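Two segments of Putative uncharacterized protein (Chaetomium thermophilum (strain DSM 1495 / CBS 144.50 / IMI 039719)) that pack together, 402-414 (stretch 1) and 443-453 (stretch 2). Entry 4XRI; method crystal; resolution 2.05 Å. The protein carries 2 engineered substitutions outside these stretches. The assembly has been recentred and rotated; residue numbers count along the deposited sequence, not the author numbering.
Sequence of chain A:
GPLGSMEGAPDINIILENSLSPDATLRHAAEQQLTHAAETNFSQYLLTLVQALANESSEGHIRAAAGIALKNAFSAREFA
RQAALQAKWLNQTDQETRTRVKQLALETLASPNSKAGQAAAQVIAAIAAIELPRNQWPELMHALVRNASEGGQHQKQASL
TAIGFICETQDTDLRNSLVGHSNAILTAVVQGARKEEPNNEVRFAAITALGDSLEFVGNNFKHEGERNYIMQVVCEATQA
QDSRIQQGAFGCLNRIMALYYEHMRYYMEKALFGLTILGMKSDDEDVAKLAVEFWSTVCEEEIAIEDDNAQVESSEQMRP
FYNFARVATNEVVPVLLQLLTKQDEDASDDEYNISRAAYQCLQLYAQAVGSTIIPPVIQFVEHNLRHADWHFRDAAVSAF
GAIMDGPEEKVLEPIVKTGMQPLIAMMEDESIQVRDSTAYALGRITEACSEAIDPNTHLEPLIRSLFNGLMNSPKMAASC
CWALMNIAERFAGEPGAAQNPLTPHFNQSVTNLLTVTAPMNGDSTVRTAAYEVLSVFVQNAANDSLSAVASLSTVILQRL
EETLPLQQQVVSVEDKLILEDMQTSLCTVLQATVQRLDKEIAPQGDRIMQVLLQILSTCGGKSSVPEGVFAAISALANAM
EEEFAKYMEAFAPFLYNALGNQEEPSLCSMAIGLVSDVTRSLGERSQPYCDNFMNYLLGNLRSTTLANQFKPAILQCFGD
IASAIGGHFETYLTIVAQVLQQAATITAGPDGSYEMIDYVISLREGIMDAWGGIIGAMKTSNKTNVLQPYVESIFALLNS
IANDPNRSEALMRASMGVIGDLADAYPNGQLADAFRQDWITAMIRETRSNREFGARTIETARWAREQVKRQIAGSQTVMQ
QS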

# COMPACT_ATOMS: atom_id res chain seq x y z
N ALA A 402 18.30 3.42 -13.74
CA ALA A 402 17.45 2.26 -13.46
C ALA A 402 18.16 1.12 -12.73
O ALA A 402 17.52 0.38 -11.97
CB ALA A 402 16.86 1.73 -14.77
N ILE A 403 19.46 0.97 -12.94
CA ILE A 403 20.20 -0.15 -12.36
C ILE A 403 20.98 0.21 -11.10
O ILE A 403 21.82 -0.57 -10.64
CB ILE A 403 21.20 -0.75 -13.37
CG1 ILE A 403 22.28 0.26 -13.74
CG2 ILE A 403 20.47 -1.26 -14.61
CD1 ILE A 403 23.49 -0.35 -14.43
N MET A 404 20.70 1.38 -10.54
CA MET A 404 21.44 1.84 -9.37
C MET A 404 21.06 1.07 -8.10
O MET A 404 21.89 0.86 -7.22
CB MET A 404 21.23 3.34 -9.16
CG MET A 404 22.04 4.19 -10.11
SD MET A 404 23.80 3.82 -9.99
CE MET A 404 24.39 4.46 -11.55
N ASP A 405 19.81 0.65 -8.02
CA ASP A 405 19.35 -0.14 -6.88
C ASP A 405 19.36 -1.62 -7.22
O ASP A 405 18.58 -2.08 -8.06
CB ASP A 405 17.96 0.31 -6.44
CG ASP A 405 17.42 -0.50 -5.27
OD1 ASP A 405 18.22 -1.16 -4.58
OD2 ASP A 405 16.19 -0.47 -5.05
N GLY A 406 20.24 -2.37 -6.57
CA GLY A 406 20.33 -3.80 -6.81
C GLY A 406 21.73 -4.38 -6.70
O GLY A 406 22.01 -5.16 -5.79
N PRO A 407 22.62 -4.03 -7.65
CA PRO A 407 23.99 -4.56 -7.64
C PRO A 407 24.82 -4.06 -6.46
O PRO A 407 24.42 -3.13 -5.77
CB PRO A 407 24.57 -4.07 -8.97
CG PRO A 407 23.72 -2.92 -9.36
CD PRO A 407 22.35 -3.23 -8.85
N GLU A 408 25.97 -4.69 -6.25
CA GLU A 408 26.87 -4.32 -5.18
C GLU A 408 27.32 -2.87 -5.31
O GLU A 408 27.77 -2.45 -6.38
CB GLU A 408 28.09 -5.24 -5.15
CG GLU A 408 27.77 -6.69 -4.87
CD GLU A 408 28.99 -7.57 -4.94
OE1 GLU A 408 30.04 -7.09 -5.43
OE2 GLU A 408 28.91 -8.74 -4.51
N GLU A 409 27.17 -2.12 -4.23
CA GLU A 409 27.59 -0.72 -4.20
C GLU A 409 29.04 -0.60 -4.66
O GLU A 409 29.36 0.22 -5.51
CB GLU A 409 27.43 -0.13 -2.80
CG GLU A 409 28.12 1.21 -2.62
CD GLU A 409 27.37 2.14 -1.69
OE1 GLU A 409 26.75 1.65 -0.72
OE2 GLU A 409 27.41 3.37 -1.92
N LYS A 410 29.89 -1.46 -4.10
CA LYS A 410 31.31 -1.50 -4.44
C LYS A 410 31.56 -1.57 -5.94
O LYS A 410 32.49 -0.94 -6.46
CB LYS A 410 31.99 -2.69 -3.75
CG LYS A 410 32.06 -2.57 -2.24
CD LYS A 410 32.77 -3.78 -1.63
CE LYS A 410 32.89 -3.64 -0.12
NZ LYS A 410 33.54 -4.82 0.50
N VAL A 411 30.74 -2.34 -6.65
CA VAL A 411 30.88 -2.47 -8.09
C VAL A 411 30.43 -1.20 -8.81
O VAL A 411 31.02 -0.80 -9.81
CB VAL A 411 30.07 -3.67 -8.63
CG1 VAL A 411 30.28 -3.82 -10.13
CG2 VAL A 411 30.49 -4.95 -7.92
N LEU A 412 29.40 -0.55 -8.28
CA LEU A 412 28.83 0.63 -8.93
C LEU A 412 29.66 1.89 -8.70
O LEU A 412 29.67 2.79 -9.55
CB LEU A 412 27.41 0.87 -8.43
CG LEU A 412 26.33 -0.06 -8.98
CD1 LEU A 412 25.00 0.23 -8.30
CD2 LEU A 412 26.20 0.09 -10.49
N GLU A 413 30.35 1.96 -7.56
CA GLU A 413 31.10 3.16 -7.17
C GLU A 413 32.01 3.72 -8.27
O GLU A 413 31.96 4.91 -8.56
CB GLU A 413 31.94 2.88 -5.91
CG GLU A 413 31.12 2.48 -4.70
CD GLU A 413 31.47 3.28 -3.46
OE1 GLU A 413 32.61 3.77 -3.36
OE2 GLU A 413 30.58 3.42 -2.59
N PRO A 414 32.85 2.86 -8.90
CA PRO A 414 33.71 3.46 -9.93
C PRO A 414 32.95 3.87 -11.18
O PRO A 414 33.40 4.76 -11.90
CB PRO A 414 34.71 2.34 -10.24
CG PRO A 414 33.97 1.09 -9.93
CD PRO A 414 33.13 1.42 -8.73
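Stretch 2 443-453: GRITEACSEAI

Stretch 2, a helix followed, after the non-helical angles of C449, by S450 to A452, lies on a loop-then-helix segment with contacts that advance in step along both stretches, linked by a small apolar centre and one weak hydrogen bond; the contact also brings two carboxylates close together.

Stretch 1 leaves a helix at I403, passes through a loop and enters a new helix at E409, with E408 at its N-cap position. Stretch 2 is already helical at G443, and S450 to A452 have helical phi/psi without the regular bonds. The axes of helices 409-414 and 443-449 cross at -135°, their N-to-C directions 135° apart, with a closest approach of 11.2 Å. That spacing is wide, and the backbones come closer elsewhere: D405 CA is 5.7 Å from A448 CA, and E413 CA is 4.9 Å from A452 CA.

The rule at both sites is a small residue where backbones come close. The CB of A448 sits 3.3 Å from M404 O, and the CB of A452 packs 3.7 Å from E413 CA. Between them, C449 has its SG 3.8 Å from L412 CD1 and 4.3 Å from M404 SD. M404 is the main apolar plug: its CB points toward stretch 2, and its CE reaches I445 CG1 at 3.7 Å.

At the start of stretch 1, R444 curls through three m rotamers so that NH2 meets A402 O at 2.9 Å. The bond is weak, its N-H...O angle being 127°; A402 O, the carbonyl of the last helical residue before I403, lies at the edge of the guanidinium, near its plane.

Another part of the contact is less comfortable. E409 OE2 lies 2.8 Å from E451 OE1, two acceptors of like charge without a hydrogen bond between them; S450 OG donates to that same E451 OE1 at 3.2 Å.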

# COMPACT_ATOMS: atom_id res chain seq x y z
N GLY A 443 18.90 11.35 -8.99
CA GLY A 443 18.26 11.05 -7.72
C GLY A 443 18.44 9.59 -7.36
O GLY A 443 18.74 9.26 -6.21
N ARG A 444 18.25 8.72 -8.34
CA ARG A 444 18.51 7.29 -8.17
C ARG A 444 19.94 7.05 -7.73
O ARG A 444 20.20 6.23 -6.85
CB ARG A 444 18.22 6.53 -9.48
CG ARG A 444 16.75 6.43 -9.84
CD ARG A 444 16.07 5.29 -9.10
NE ARG A 444 16.53 3.98 -9.56
CZ ARG A 444 16.05 2.82 -9.13
NH1 ARG A 444 15.08 2.80 -8.23
NH2 ARG A 444 16.54 1.68 -9.61
N ILE A 445 20.87 7.77 -8.35
CA ILE A 445 22.29 7.64 -8.04
C ILE A 445 22.61 8.06 -6.61
O ILE A 445 23.26 7.33 -5.87
CB ILE A 445 23.15 8.46 -9.02
CG1 ILE A 445 23.23 7.75 -10.37
CG2 ILE A 445 24.55 8.68 -8.46
CD1 ILE A 445 24.14 8.42 -11.35
N THR A 446 22.16 9.26 -6.24
CA THR A 446 22.35 9.76 -4.89
C THR A 446 21.77 8.81 -3.85
O THR A 446 22.40 8.50 -2.84
CB THR A 446 21.71 11.15 -4.70
OG1 THR A 446 22.31 12.09 -5.60
CG2 THR A 446 21.89 11.64 -3.27
N GLU A 447 20.56 8.34 -4.13
CA GLU A 447 19.83 7.46 -3.22
C GLU A 447 20.56 6.15 -2.97
O GLU A 447 20.69 5.71 -1.83
CB GLU A 447 18.43 7.18 -3.77
CG GLU A 447 17.56 6.31 -2.88
CD GLU A 447 16.20 6.04 -3.50
OE1 GLU A 447 15.18 6.23 -2.81
OE2 GLU A 447 16.16 5.64 -4.68
N ALA A 448 21.05 5.54 -4.04
CA ALA A 448 21.66 4.22 -3.96
C ALA A 448 23.16 4.28 -3.68
O ALA A 448 23.70 3.41 -3.01
CB ALA A 448 21.40 3.45 -5.24
N CYS A 449 23.83 5.32 -4.19
CA CYS A 449 25.28 5.37 -4.12
C CYS A 449 25.84 6.75 -3.80
O CYS A 449 26.75 7.22 -4.48
CB CYS A 449 25.89 4.88 -5.44
SG CYS A 449 25.32 3.25 -5.99
N SER A 450 25.29 7.40 -2.78
CA SER A 450 25.78 8.71 -2.36
C SER A 450 27.25 8.65 -1.96
O SER A 450 28.00 9.62 -2.12
CB SER A 450 24.95 9.25 -1.20
OG SER A 450 24.76 8.27 -0.20
N GLU A 451 27.66 7.49 -1.45
CA GLU A 451 29.03 7.25 -1.03
C GLU A 451 30.02 7.42 -2.18
O GLU A 451 31.17 7.80 -1.97
CB GLU A 451 29.16 5.84 -0.44
CG GLU A 451 28.29 5.57 0.78
CD GLU A 451 26.84 5.24 0.44
OE1 GLU A 451 26.38 5.60 -0.66
OE2 GLU A 451 26.17 4.62 1.29
N ALA A 452 29.57 7.14 -3.40
CA ALA A 452 30.42 7.24 -4.58
C ALA A 452 30.56 8.69 -5.04
O ALA A 452 31.50 9.04 -5.75
CB ALA A 452 29.88 6.38 -5.70
N ILE A 453 29.61 9.53 -4.63
CA ILE A 453 29.67 10.95 -4.96
C ILE A 453 30.60 11.67 -3.99
O ILE A 453 30.37 11.67 -2.79
CB ILE A 453 28.28 11.62 -4.89
CG1 ILE A 453 27.20 10.69 -5.45
CG2 ILE A 453 28.30 12.96 -5.62
CD1 ILE A 453 25.80 11.24 -5.28